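Side-chain contacts in negative regulator of ofd1 (Schizosaccharomyces pombe, PDB 3QTM), which directly inhibits Ofd1, probably thereby stabilising the Sre1 transcription factor domain, and is required for correct translation termination: residues A[76-81]-A[126-131]; A[80-85]-A[184-189]; A[263-268]-A[305-310]; A[297-302]-A[316-321]. One frame throughout, in Å; residues are numbered along the deposited sequence.

Contact 1: residues A[76-81]-A[126-131]; sequences ALLAVS and ARAYLE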
loop_
_atom_site.group_PDB
_atom_site.type_symbol
_atom_site.label_atom_id
_atom_site.label_comp_id
_atom_site.label_asym_id
_atom_site.label_seq_id
_atom_site.Cartn_x
_atom_site.Cartn_y
_atom_site.Cartn_z
ATOM N N ALA A 76 -5.354 -7.869 14.718
ATOM C CA ALA A 76 -6.722 -7.697 15.181
ATOM C C ALA A 76 -6.903 -6.305 15.806
ATOM O O ALA A 76 -7.879 -5.613 15.523
ATOM C CB ALA A 76 -7.096 -8.799 16.173
ATOM N N LEU A 77 -5.958 -5.900 16.651
ATOM C CA LEU A 77 -5.990 -4.569 17.256
ATOM C C LEU A 77 -6.023 -3.465 16.188
ATOM O O LEU A 77 -6.787 -2.500 16.285
ATOM C CB LEU A 77 -4.811 -4.373 18.234
ATOM C CG LEU A 77 -4.874 -5.231 19.507
ATOM C CD1 LEU A 77 -3.508 -5.346 20.190
ATOM C CD2 LEU A 77 -5.927 -4.690 20.498
ATOM N N LEU A 78 -5.210 -3.620 15.154
ATOM C CA LEU A 78 -5.154 -2.606 14.124
ATOM C C LEU A 78 -6.494 -2.530 13.416
ATOM O O LEU A 78 -6.936 -1.452 13.003
ATOM C CB LEU A 78 -4.056 -2.924 13.106
ATOM C CG LEU A 78 -3.692 -1.746 12.196
ATOM C CD1 LEU A 78 -3.330 -0.559 13.066
ATOM C CD2 LEU A 78 -2.551 -2.108 11.223
ATOM N N ALA A 79 -7.139 -3.685 13.275
ATOM C CA ALA A 79 -8.356 -3.770 12.496
ATOM C C ALA A 79 -9.473 -3.070 13.250
ATOM O O ALA A 79 -10.386 -2.519 12.634
ATOM C CB ALA A 79 -8.725 -5.235 12.188
ATOM N N VAL A 80 -9.394 -3.087 14.579
ATOM C CA VAL A 80 -10.382 -2.389 15.396
ATOM C C VAL A 80 -10.257 -0.907 15.078
ATOM O O VAL A 80 -11.266 -0.225 14.887
ATOM C CB VAL A 80 -10.201 -2.634 16.919
ATOM C CG1 VAL A 80 -11.113 -1.701 17.743
ATOM C CG2 VAL A 80 -10.491 -4.093 17.265
ATOM N N SER A 81 -9.015 -0.424 14.972
ATOM C CA SER A 81 -8.789 0.970 14.597
ATOM C C SER A 81 -9.337 1.287 13.200
ATOM O O SER A 81 -9.933 2.327 13.001
ATOM C CB SER A 81 -7.305 1.371 14.721
ATOM O OG SER A 81 -6.509 0.815 13.686
ATOM N N ALA A 126 4.980 -2.911 10.389
ATOM C CA ALA A 126 4.962 -1.890 9.347
ATOM C C ALA A 126 3.568 -1.278 9.185
ATOM O O ALA A 126 3.428 -0.046 9.136
ATOM C CB ALA A 126 5.443 -2.466 8.038
ATOM N N ARG A 127 2.550 -2.141 9.106
ATOM C CA ARG A 127 1.162 -1.693 8.969
ATOM C C ARG A 127 0.755 -0.742 10.095
ATOM O O ARG A 127 0.156 0.299 9.850
ATOM C CB ARG A 127 0.215 -2.896 8.891
ATOM C CG ARG A 127 0.381 -3.684 7.591
ATOM C CD ARG A 127 -0.392 -5.008 7.578
ATOM N NE ARG A 127 -1.705 -4.915 8.226
ATOM C CZ ARG A 127 -2.764 -4.345 7.669
ATOM N NH1 ARG A 127 -2.653 -3.813 6.467
ATOM N NH2 ARG A 127 -3.926 -4.309 8.303
ATOM N N ALA A 128 1.109 -1.082 11.330
ATOM C CA ALA A 128 0.713 -0.258 12.465
ATOM C C ALA A 128 1.479 1.060 12.527
ATOM O O ALA A 128 0.897 2.084 12.864
ATOM C CB ALA A 128 0.845 -1.026 13.776
ATOM N N TYR A 129 2.778 1.036 12.207
ATOM C CA TYR A 129 3.572 2.264 12.205
ATOM C C TYR A 129 3.044 3.224 11.137
ATOM O O TYR A 129 3.002 4.436 11.346
ATOM C CB TYR A 129 5.068 1.995 11.952
ATOM C CG TYR A 129 5.814 1.347 13.100
ATOM C CD1 TYR A 129 5.706 1.832 14.401
ATOM C CD2 TYR A 129 6.660 0.269 12.874
ATOM C CE1 TYR A 129 6.394 1.240 15.453
ATOM C CE2 TYR A 129 7.354 -0.333 13.914
ATOM C CZ TYR A 129 7.216 0.151 15.196
ATOM O OH TYR A 129 7.913 -0.453 16.212
ATOM N N LEU A 130 2.656 2.686 9.988
ATOM C CA LEU A 130 2.126 3.540 8.921
ATOM C C LEU A 130 0.756 4.107 9.289
ATOM O O LEU A 130 0.465 5.265 8.968
ATOM C CB LEU A 130 2.074 2.828 7.564
ATOM C CG LEU A 130 3.428 2.563 6.891
ATOM C CD1 LEU A 130 3.243 1.766 5.603
ATOM C CD2 LEU A 130 4.186 3.867 6.620
ATOM N N GLU A 131 -0.080 3.323 9.973
ATOM C CA GLU A 131 -1.388 3.866 10.383
ATOM C C GLU A 131 -1.185 4.959 11.420
ATOM O O GLU A 131 -1.937 5.928 11.460
ATOM C CB GLU A 131 -2.344 2.798 10.920
ATOM C CG GLU A 131 -2.805 1.817 9.866
ATOM C CD GLU A 131 -3.586 2.485 8.734
ATOM O OE1 GLU A 131 -4.106 3.608 8.928
ATOM O OE2 GLU A 131 -3.687 1.878 7.646
#

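Contact 2: residues A[80-85]-A[184-189]; sequences VSELFE and SLRPLY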
loop_
_atom_site.group_PDB
_atom_site.type_symbol
_atom_site.label_atom_id
_atom_site.label_comp_id
_atom_site.label_asym_id
_atom_site.label_seq_id
_atom_site.Cartn_x
_atom_site.Cartn_y
_atom_site.Cartn_z
ATOM N N VAL A 80 -9.394 -3.087 14.579
ATOM C CA VAL A 80 -10.382 -2.389 15.396
ATOM C C VAL A 80 -10.257 -0.907 15.078
ATOM O O VAL A 80 -11.266 -0.225 14.887
ATOM C CB VAL A 80 -10.201 -2.634 16.919
ATOM C CG1 VAL A 80 -11.113 -1.701 17.743
ATOM C CG2 VAL A 80 -10.491 -4.093 17.265
ATOM N N SER A 81 -9.015 -0.424 14.972
ATOM C CA SER A 81 -8.789 0.970 14.597
ATOM C C SER A 81 -9.337 1.287 13.200
ATOM O O SER A 81 -9.933 2.327 13.001
ATOM C CB SER A 81 -7.305 1.371 14.721
ATOM O OG SER A 81 -6.509 0.815 13.686
ATOM N N GLU A 82 -9.149 0.380 12.245
ATOM C CA GLU A 82 -9.617 0.600 10.876
ATOM C C GLU A 82 -11.144 0.703 10.820
ATOM O O GLU A 82 -11.704 1.475 10.057
ATOM C CB GLU A 82 -9.162 -0.546 9.976
ATOM C CG GLU A 82 -9.657 -0.438 8.528
ATOM C CD GLU A 82 -9.206 -1.615 7.665
ATOM O OE1 GLU A 82 -8.637 -2.575 8.223
ATOM O OE2 GLU A 82 -9.415 -1.590 6.435
ATOM N N LEU A 83 -11.810 -0.086 11.647
ATOM C CA LEU A 83 -13.251 -0.173 11.615
ATOM C C LEU A 83 -13.841 0.498 12.831
ATOM O O LEU A 83 -14.965 0.179 13.241
ATOM C CB LEU A 83 -13.643 -1.647 11.608
ATOM C CG LEU A 83 -12.961 -2.427 10.488
ATOM C CD1 LEU A 83 -13.295 -3.919 10.532
ATOM C CD2 LEU A 83 -13.348 -1.814 9.147
ATOM N N PHE A 84 -13.076 1.412 13.423
ATOM C CA PHE A 84 -13.436 1.999 14.716
ATOM C C PHE A 84 -14.807 2.681 14.748
ATOM O O PHE A 84 -15.460 2.738 15.788
ATOM C CB PHE A 84 -12.366 2.987 15.186
ATOM C CG PHE A 84 -12.492 3.351 16.640
ATOM C CD1 PHE A 84 -12.198 2.419 17.630
ATOM C CD2 PHE A 84 -12.932 4.606 17.020
ATOM C CE1 PHE A 84 -12.317 2.743 18.966
ATOM C CE2 PHE A 84 -13.060 4.934 18.367
ATOM C CZ PHE A 84 -12.750 4.002 19.339
ATOM N N GLU A 85 -15.232 3.199 13.606
ATOM C CA GLU A 85 -16.480 3.938 13.532
ATOM C C GLU A 85 -17.656 3.045 13.936
ATOM O O GLU A 85 -18.594 3.495 14.585
ATOM C CB GLU A 85 -16.672 4.490 12.122
ATOM C CG GLU A 85 -18.031 5.123 11.880
ATOM C CD GLU A 85 -18.284 5.410 10.401
ATOM O OE1 GLU A 85 -18.117 4.482 9.567
ATOM O OE2 GLU A 85 -18.654 6.564 10.075
ATOM N N SER A 184 -3.668 -6.197 2.627
ATOM C CA SER A 184 -2.799 -5.905 3.761
ATOM C C SER A 184 -1.751 -4.846 3.422
ATOM O O SER A 184 -1.152 -4.269 4.320
ATOM C CB SER A 184 -2.105 -7.159 4.272
ATOM O OG SER A 184 -0.964 -7.436 3.497
ATOM N N LEU A 185 -1.515 -4.593 2.137
ATOM C CA LEU A 185 -0.539 -3.572 1.773
ATOM C C LEU A 185 -1.159 -2.201 1.562
ATOM O O LEU A 185 -0.475 -1.284 1.133
ATOM C CB LEU A 185 0.249 -3.970 0.530
ATOM C CG LEU A 185 1.151 -5.195 0.652
ATOM C CD1 LEU A 185 1.835 -5.503 -0.711
ATOM C CD2 LEU A 185 2.165 -4.953 1.752
ATOM N N ARG A 186 -2.444 -2.043 1.863
ATOM C CA ARG A 186 -3.070 -0.730 1.685
ATOM C C ARG A 186 -2.354 0.414 2.425
ATOM O O ARG A 186 -2.283 1.520 1.911
ATOM C CB ARG A 186 -4.561 -0.753 2.023
ATOM C CG ARG A 186 -5.450 -1.074 0.829
ATOM C CD ARG A 186 -6.941 -0.821 1.114
ATOM N NE ARG A 186 -7.495 -1.779 2.073
ATOM C CZ ARG A 186 -7.901 -1.469 3.305
ATOM N NH1 ARG A 186 -7.828 -0.208 3.731
ATOM N NH2 ARG A 186 -8.389 -2.417 4.111
ATOM N N PRO A 187 -1.834 0.154 3.637
ATOM C CA PRO A 187 -1.088 1.220 4.316
ATOM C C PRO A 187 0.135 1.698 3.528
ATOM O O PRO A 187 0.642 2.769 3.839
ATOM C CB PRO A 187 -0.644 0.560 5.627
ATOM C CG PRO A 187 -1.679 -0.495 5.872
ATOM C CD PRO A 187 -1.996 -1.032 4.500
ATOM N N LEU A 188 0.601 0.936 2.539
ATOM C CA LEU A 188 1.710 1.415 1.717
ATOM C C LEU A 188 1.329 2.713 1.003
ATOM O O LEU A 188 2.196 3.517 0.687
ATOM C CB LEU A 188 2.177 0.369 0.693
ATOM C CG LEU A 188 2.853 -0.880 1.258
ATOM C CD1 LEU A 188 3.457 -1.688 0.134
ATOM C CD2 LEU A 188 3.927 -0.501 2.281
ATOM N N TYR A 189 0.037 2.922 0.753
ATOM C CA TYR A 189 -0.410 4.185 0.158
ATOM C C TYR A 189 -0.006 5.357 1.046
ATOM O O TYR A 189 0.344 6.425 0.547
ATOM C CB TYR A 189 -1.930 4.233 -0.056
ATOM C CG TYR A 189 -2.524 3.129 -0.921
ATOM C CD1 TYR A 189 -1.993 2.816 -2.170
ATOM C CD2 TYR A 189 -3.650 2.423 -0.490
ATOM C CE1 TYR A 189 -2.559 1.803 -2.960
ATOM C CE2 TYR A 189 -4.214 1.419 -1.261
ATOM C CZ TYR A 189 -3.669 1.111 -2.493
ATOM O OH TYR A 189 -4.251 0.105 -3.246
#

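Contact 3: residues A[263-268]-A[305-310]; sequences DLINKA and IVQDEA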
loop_
_atom_site.group_PDB
_atom_site.type_symbol
_atom_site.label_atom_id
_atom_site.label_comp_id
_atom_site.label_asym_id
_atom_site.label_seq_id
_atom_site.Cartn_x
_atom_site.Cartn_y
_atom_site.Cartn_z
ATOM N N ASP A 263 19.870 14.231 -17.903
ATOM C CA ASP A 263 19.721 13.228 -16.864
ATOM C C ASP A 263 18.262 13.131 -16.413
ATOM O O ASP A 263 17.669 12.051 -16.421
ATOM C CB ASP A 263 20.627 13.553 -15.680
ATOM C CG ASP A 263 20.894 12.349 -14.814
ATOM O OD1 ASP A 263 20.776 11.219 -15.336
ATOM O OD2 ASP A 263 21.220 12.530 -13.618
ATOM N N LEU A 264 17.692 14.264 -16.015
ATOM C CA LEU A 264 16.292 14.322 -15.617
ATOM C C LEU A 264 15.370 13.721 -16.675
ATOM O O LEU A 264 14.497 12.904 -16.366
ATOM C CB LEU A 264 15.873 15.758 -15.330
ATOM C CG LEU A 264 16.473 16.372 -14.069
ATOM C CD1 LEU A 264 15.829 17.725 -13.801
ATOM C CD2 LEU A 264 16.306 15.431 -12.875
ATOM N N ILE A 265 15.564 14.126 -17.924
ATOM C CA ILE A 265 14.740 13.611 -19.005
ATOM C C ILE A 265 14.894 12.103 -19.173
ATOM O O ILE A 265 13.909 11.391 -19.362
ATOM C CB ILE A 265 15.047 14.316 -20.337
ATOM C CG1 ILE A 265 14.656 15.796 -20.243
ATOM C CG2 ILE A 265 14.316 13.623 -21.475
ATOM C CD1 ILE A 265 14.781 16.553 -21.547
ATOM N N ASN A 266 16.126 11.618 -19.105
ATOM C CA ASN A 266 16.373 10.195 -19.254
ATOM C C ASN A 266 15.731 9.388 -18.131
ATOM O O ASN A 266 15.198 8.311 -18.365
ATOM C CB ASN A 266 17.873 9.904 -19.319
ATOM C CG ASN A 266 18.524 10.480 -20.569
ATOM O OD1 ASN A 266 17.842 11.003 -21.461
ATOM N ND2 ASN A 266 19.849 10.390 -20.639
ATOM N N LYS A 267 15.787 9.913 -16.910
ATOM C CA LYS A 267 15.223 9.213 -15.764
ATOM C C LYS A 267 13.698 9.242 -15.799
ATOM O O LYS A 267 13.052 8.232 -15.539
ATOM C CB LYS A 267 15.749 9.793 -14.452
ATOM C CG LYS A 267 17.193 9.420 -14.172
ATOM C CD LYS A 267 17.791 10.249 -13.046
ATOM C CE LYS A 267 19.167 9.718 -12.650
ATOM N NZ LYS A 267 19.830 10.574 -11.625
ATOM N N ALA A 268 13.130 10.397 -16.129
ATOM C CA ALA A 268 11.682 10.525 -16.237
ATOM C C ALA A 268 11.154 9.569 -17.296
ATOM O O ALA A 268 10.109 8.956 -17.116
ATOM C CB ALA A 268 11.291 11.951 -16.576
ATOM N N ILE A 305 8.416 15.627 -23.137
ATOM C CA ILE A 305 9.769 15.809 -22.618
ATOM C C ILE A 305 10.860 15.258 -23.529
ATOM O O ILE A 305 12.033 15.610 -23.385
ATOM C CB ILE A 305 9.917 15.156 -21.221
ATOM C CG1 ILE A 305 9.794 13.633 -21.319
ATOM C CG2 ILE A 305 8.881 15.721 -20.265
ATOM C CD1 ILE A 305 10.373 12.906 -20.139
ATOM N N VAL A 306 10.483 14.383 -24.455
ATOM C CA VAL A 306 11.473 13.718 -25.296
ATOM C C VAL A 306 12.205 14.755 -26.160
ATOM O O VAL A 306 11.603 15.716 -26.635
ATOM C CB VAL A 306 10.835 12.610 -26.157
ATOM C CG1 VAL A 306 10.081 13.209 -27.331
ATOM C CG2 VAL A 306 11.896 11.610 -26.622
ATOM N N GLN A 307 13.510 14.572 -26.337
ATOM C CA GLN A 307 14.338 15.571 -27.018
ATOM C C GLN A 307 14.492 15.292 -28.511
ATOM O O GLN A 307 15.215 15.990 -29.216
ATOM C CB GLN A 307 15.719 15.628 -26.372
ATOM C CG GLN A 307 15.735 16.147 -24.954
ATOM C CD GLN A 307 17.107 16.021 -24.328
ATOM O OE1 GLN A 307 17.627 14.913 -24.162
ATOM N NE2 GLN A 307 17.710 17.159 -23.981
ATOM N N ASP A 308 13.802 14.268 -28.983
ATOM C CA ASP A 308 13.967 13.792 -30.341
ATOM C C ASP A 308 12.621 13.797 -31.059
ATOM O O ASP A 308 11.671 13.124 -30.638
ATOM C CB ASP A 308 14.572 12.390 -30.292
ATOM C CG ASP A 308 14.085 11.500 -31.404
ATOM O OD1 ASP A 308 13.907 11.993 -32.536
ATOM O OD2 ASP A 308 13.895 10.295 -31.147
ATOM N N GLU A 309 12.548 14.563 -32.144
ATOM C CA GLU A 309 11.310 14.718 -32.903
ATOM C C GLU A 309 10.733 13.401 -33.415
ATOM O O GLU A 309 9.516 13.231 -33.451
ATOM C CB GLU A 309 11.513 15.680 -34.076
ATOM C CG GLU A 309 10.255 15.888 -34.909
ATOM C CD GLU A 309 10.509 16.677 -36.185
ATOM O OE1 GLU A 309 9.551 17.300 -36.697
ATOM O OE2 GLU A 309 11.662 16.672 -36.678
ATOM N N ALA A 310 11.601 12.478 -33.825
ATOM C CA ALA A 310 11.147 11.193 -34.352
ATOM C C ALA A 310 10.378 10.433 -33.280
ATOM O O ALA A 310 9.282 9.910 -33.525
ATOM C CB ALA A 310 12.323 10.361 -34.863
#

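Contact 4: residues A[297-302]-A[316-321]; sequences DIKMDL and LKEACN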
loop_
_atom_site.group_PDB
_atom_site.type_symbol
_atom_site.label_atom_id
_atom_site.label_comp_id
_atom_site.label_asym_id
_atom_site.label_seq_id
_atom_site.Cartn_x
_atom_site.Cartn_y
_atom_site.Cartn_z
ATOM N N ASP A 297 -2.351 9.259 -21.767
ATOM C CA ASP A 297 -1.724 10.251 -20.888
ATOM C C ASP A 297 -0.237 9.986 -20.684
ATOM O O ASP A 297 0.566 10.913 -20.654
ATOM C CB ASP A 297 -2.411 10.285 -19.525
ATOM C CG ASP A 297 -3.873 10.696 -19.613
ATOM O OD1 ASP A 297 -4.266 11.339 -20.615
ATOM O OD2 ASP A 297 -4.626 10.373 -18.667
ATOM N N ILE A 298 0.123 8.720 -20.519
ATOM C CA ILE A 298 1.526 8.342 -20.365
ATOM C C ILE A 298 2.324 8.679 -21.631
ATOM O O ILE A 298 3.424 9.224 -21.564
ATOM C CB ILE A 298 1.654 6.843 -20.051
ATOM C CG1 ILE A 298 0.950 6.521 -18.723
ATOM C CG2 ILE A 298 3.118 6.420 -20.014
ATOM C CD1 ILE A 298 0.783 5.029 -18.465
ATOM N N LYS A 299 1.759 8.356 -22.789
ATOM C CA LYS A 299 2.409 8.669 -24.054
ATOM C C LYS A 299 2.557 10.177 -24.269
ATOM O O LYS A 299 3.564 10.638 -24.804
ATOM C CB LYS A 299 1.637 8.032 -25.205
ATOM C CG LYS A 299 1.665 6.505 -25.183
ATOM C CD LYS A 299 3.065 5.950 -25.486
ATOM C CE LYS A 299 3.045 4.424 -25.609
ATOM N NZ LYS A 299 4.387 3.855 -25.950
HETATM N N MSE A 300 1.557 10.943 -23.844
HETATM C CA MSE A 300 1.605 12.398 -23.965
HETATM C C MSE A 300 2.665 13.010 -23.057
HETATM O O MSE A 300 3.291 14.001 -23.413
HETATM C CB MSE A 300 0.240 13.014 -23.672
HETATM C CG MSE A 300 -0.746 12.888 -24.816
HETATM SE SE MSE A 300 -2.534 13.523 -24.316
HETATM C CE MSE A 300 -3.371 11.868 -23.759
ATOM N N ASP A 301 2.868 12.407 -21.887
ATOM C CA ASP A 301 3.979 12.777 -21.010
ATOM C C ASP A 301 5.330 12.462 -21.662
ATOM O O ASP A 301 6.274 13.248 -21.578
ATOM C CB ASP A 301 3.868 12.045 -19.670
ATOM C CG ASP A 301 2.795 12.640 -18.758
ATOM O OD1 ASP A 301 2.463 13.838 -18.918
ATOM O OD2 ASP A 301 2.295 11.907 -17.872
ATOM N N LEU A 302 5.428 11.300 -22.299
ATOM C CA LEU A 302 6.624 10.968 -23.060
ATOM C C LEU A 302 6.891 11.996 -24.172
ATOM O O LEU A 302 8.019 12.454 -24.347
ATOM C CB LEU A 302 6.503 9.564 -23.642
ATOM C CG LEU A 302 6.800 8.482 -22.602
ATOM C CD1 LEU A 302 6.289 7.114 -23.035
ATOM C CD2 LEU A 302 8.295 8.449 -22.310
ATOM N N LEU A 316 3.046 10.739 -29.957
ATOM C CA LEU A 316 1.811 11.465 -30.244
ATOM C C LEU A 316 0.834 10.611 -31.043
ATOM O O LEU A 316 -0.366 10.623 -30.770
ATOM C CB LEU A 316 2.101 12.775 -30.980
ATOM C CG LEU A 316 2.846 13.825 -30.148
ATOM C CD1 LEU A 316 3.200 15.075 -30.977
ATOM C CD2 LEU A 316 2.043 14.200 -28.904
ATOM N N LYS A 317 1.350 9.873 -32.027
ATOM C CA LYS A 317 0.512 8.976 -32.810
ATOM C C LYS A 317 -0.101 7.906 -31.913
ATOM O O LYS A 317 -1.294 7.625 -32.003
ATOM C CB LYS A 317 1.294 8.304 -33.946
ATOM C CG LYS A 317 0.361 7.711 -35.010
ATOM C CD LYS A 317 1.037 6.713 -35.958
ATOM C CE LYS A 317 -0.010 6.096 -36.905
ATOM N NZ LYS A 317 0.424 4.850 -37.615
ATOM N N GLU A 318 0.722 7.308 -31.056
ATOM C CA GLU A 318 0.234 6.290 -30.118
ATOM C C GLU A 318 -0.883 6.825 -29.209
ATOM O O GLU A 318 -1.884 6.152 -28.994
ATOM C CB GLU A 318 1.382 5.703 -29.289
ATOM C CG GLU A 318 2.323 4.819 -30.100
ATOM C CD GLU A 318 3.406 4.167 -29.251
ATOM O OE1 GLU A 318 4.145 4.899 -28.559
ATOM O OE2 GLU A 318 3.514 2.918 -29.273
ATOM N N ALA A 319 -0.719 8.042 -28.695
ATOM C CA ALA A 319 -1.758 8.647 -27.867
ATOM C C ALA A 319 -3.052 8.848 -28.657
ATOM O O ALA A 319 -4.152 8.564 -28.167
ATOM C CB ALA A 319 -1.273 9.967 -27.281
ATOM N N CYS A 320 -2.919 9.334 -29.885
ATOM C CA CYS A 320 -4.081 9.604 -30.728
ATOM C C CYS A 320 -4.859 8.342 -31.063
ATOM O O CYS A 320 -6.096 8.321 -31.008
ATOM C CB CYS A 320 -3.644 10.290 -32.018
ATOM S SG CYS A 320 -5.020 10.940 -32.947
ATOM N N ASN A 321 -4.130 7.291 -31.423
ATOM C CA ASN A 321 -4.749 6.010 -31.726
ATOM C C ASN A 321 -5.499 5.477 -30.511
ATOM O O ASN A 321 -6.607 4.958 -30.631
ATOM C CB ASN A 321 -3.693 4.984 -32.154
ATOM C CG ASN A 321 -3.159 5.231 -33.553
ATOM O OD1 ASN A 321 -3.719 6.016 -34.319
ATOM N ND2 ASN A 321 -2.070 4.549 -33.895
#

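Contact 1: residues A[76-81]-A[126-131]
Leu78 of helix 67-82 reaches across to Arg127, Ala128 and Glu131 of helix 119-142, a helix-helix contact inside the all-helical, TPR-like part of the protein. The two short segments run roughly parallel, their axes inclined at 29° and no closer than 10.5 Å. At that spacing the backbones do not meet, and the Leu78 side chain spans the gap nearly alone. Its chi1 of -165° places CG opposite the backbone N and carries the isobutyl group straight out to the other helix. Leu78 CD2 lies mainly on Arg127, 3.7 Å from its CB, and on the backbone of Ala128, while the guanidinium folds back so that NH2 of Arg127 comes within 3.9 Å of the same methyl. Leu78 CD1 rests chiefly on Glu131 CG at 4.0 Å and on the Ala128 methyl CB at 4.3 Å. The leucine thus touches the aliphatic parts of two charged side chains, crossing that of Glu131 at about a right angle; the small Ala128 is consistent with its close approach to the backbone there. The charged ends are engaged elsewhere: Arg127 NH1 donates to the carbonyl O of Ser184, and Glu131 OE1 makes a salt bridge with Arg134. Around this joint, helix 38-58 packs on Ala76, Ala79 and Val80, helix 97-110 touches both segments through Leu77, Val80, Ser81 and Ala128, and helix 151-170 covers Ala126, Tyr129 and Leu130, with Pro187 lying against Arg127, Leu130 and Glu131.

Contact 2: residues A[80-85]-A[184-189]
Glu82 meets Arg186 with its chain fully stretched: chi1 of 177° and an equally extended chi2 carry it out from the C-terminal end of helix 67-82 and deliver the carboxylate to the arginine. The Arg186 chain instead bends at chi3, -69°, and presents the edge of its guanidinium. The two side chains cross at about a right angle, and together they bridge segments whose closest CA atoms, those of Glu82 and Pro187, are 10.8 Å apart. The joining bond runs from Arg186 NH2 to Glu82 OE2, 2.7 Å long and nearly straight. OE2 lies almost in the guanidinium plane, whereas the nitrogen approaches the syn side of OE2 somewhat out of the carboxylate plane. The two flat groups are turned 46° against each other, so the pair is not the coplanar, two-pronged arrangement: Glu82 OE1 stays 4.1 Å from Arg186 NH2, and the contact rests on one oxygen. Arg186 belongs to a type I turn, Leu185 to Leu188, that leads into helix 188-197.

Each ion has a second partner of opposite charge. OE1 of Glu82 forms a salt bridge with Arg30 NH1, and NH2 of Arg186 forms another with Asp183 OD1. Arg30 and Arg186 thus gather round the Glu82 carboxylate, one at each oxygen, which would be expected to favour its charged form, and the short, straight bond ties the helix end to the distant turn.

Contact 3: residues A[263-268]-A[305-310]
Apolar contacts carry most of this meeting, and Ile265 of helix 262-285 is at its centre, set against the end of helix 292-305 and the loop that follows. Ile265 CG2 lies 4.2 Å from CD1 of Ile305. The same Ile305 CD1 touches CB of Ala268, one turn further along, at 3.8 Å. Ile305 holds its CG1 between the backbone N and the carbonyl carbon, chi1 67°, and from there CD1 reaches in between Ile265 and Ala268. The outstretched chain of Gln307 crosses Ile265 obliquely, Gln307 CG lying 3.6 Å from Ile265 CD1. An alanine in place of Ile265 would probably leave Gln307 CG without the methyl it packs on and open a gap beside Ile305.

One contact sets carbon against a polar atom: CD1 of Ile265 comes to 3.4 Å from the carbonyl O of Ile305. Farther out, the Gln307 amide makes a weak hydrogen bond through NE2 to Asp262.

Local polar bonds complete the account. NZ of Lys267 bridges to OD2 of Asp263 at 3.1 Å, within one helical turn, and also to Glu204. Asp308 is the N-cap of helix 309-328, its OD1 accepting weakly from Ala310 N. The arrangement is a short loop joining two nearly antiparallel helices, packed on the preceding helix 262-285, consistent with the helical hairpins of a TPR-like C-terminal region.

Contact 4: residues A[297-302]-A[316-321]
Lys299 and Glu318 form the salt bridge that links helix 292-305 to helix 309-328, Lys299 NZ standing 2.8 Å from Glu318 OE1. The ammonium approaches that oxygen from above the carboxylate plane, 42° out of it. The lysine chain turns at chi2, -69°, and then runs straight, crossing the extended Glu318 chain obliquely. Its methylenes accompany the charge: Lys299 CE is 3.2 Å from Glu318 OE1, and Lys299 CG lies 4.2 Å from Glu318 CB, which gives the pair an apolar flank beneath the ions. A methionine in place of Lys299 would probably leave the Glu318 carboxylate without its ammonium partner on this face.

Below the charged pair the helices are close. Their short segments run nearly antiparallel, at 160°, with axes 8.2 Å apart, and the small Ala319 at the interface is consistent with this close spacing. The Ala319 methyl CB meets two neighbouring side chains of the facing helix, 4.1 Å from Lys299 CB and 3.9 Å from CG of Met300, a selenomethionine. Phe340 of helix 335-343 also lies against Met300 and Ala319.

The chemistry is thus split across the hairpin: a charged pair with aliphatic flanks at the partly exposed Glu318 edge, and apolar packing around Ala319 towards helix 335-343. The salt bridge adds an electrostatic tie between the helices, probably weakened where Glu318 meets solvent.

How the contacts relate
The four contacts fall into two pairs at separate regions of the chain. Contacts 1 and 2 lie in the N-terminal family region with centres 6 Å apart; both start from helix 67-82 and share Val80 and Ser81, and the 126-131 and 184-189 segments touch each other, so contacts 1 and 2 form one continuous patch. Contacts 3 and 4 follow in the C-terminal family region, their centres 14 Å apart; their segments alternate along the chain, and both use helix 309-328. Centres of the two pairs are 36 to 42 Å apart, and no atoms touch between them. Each pair joins helices within its own family region, and no contact here connects the two regions.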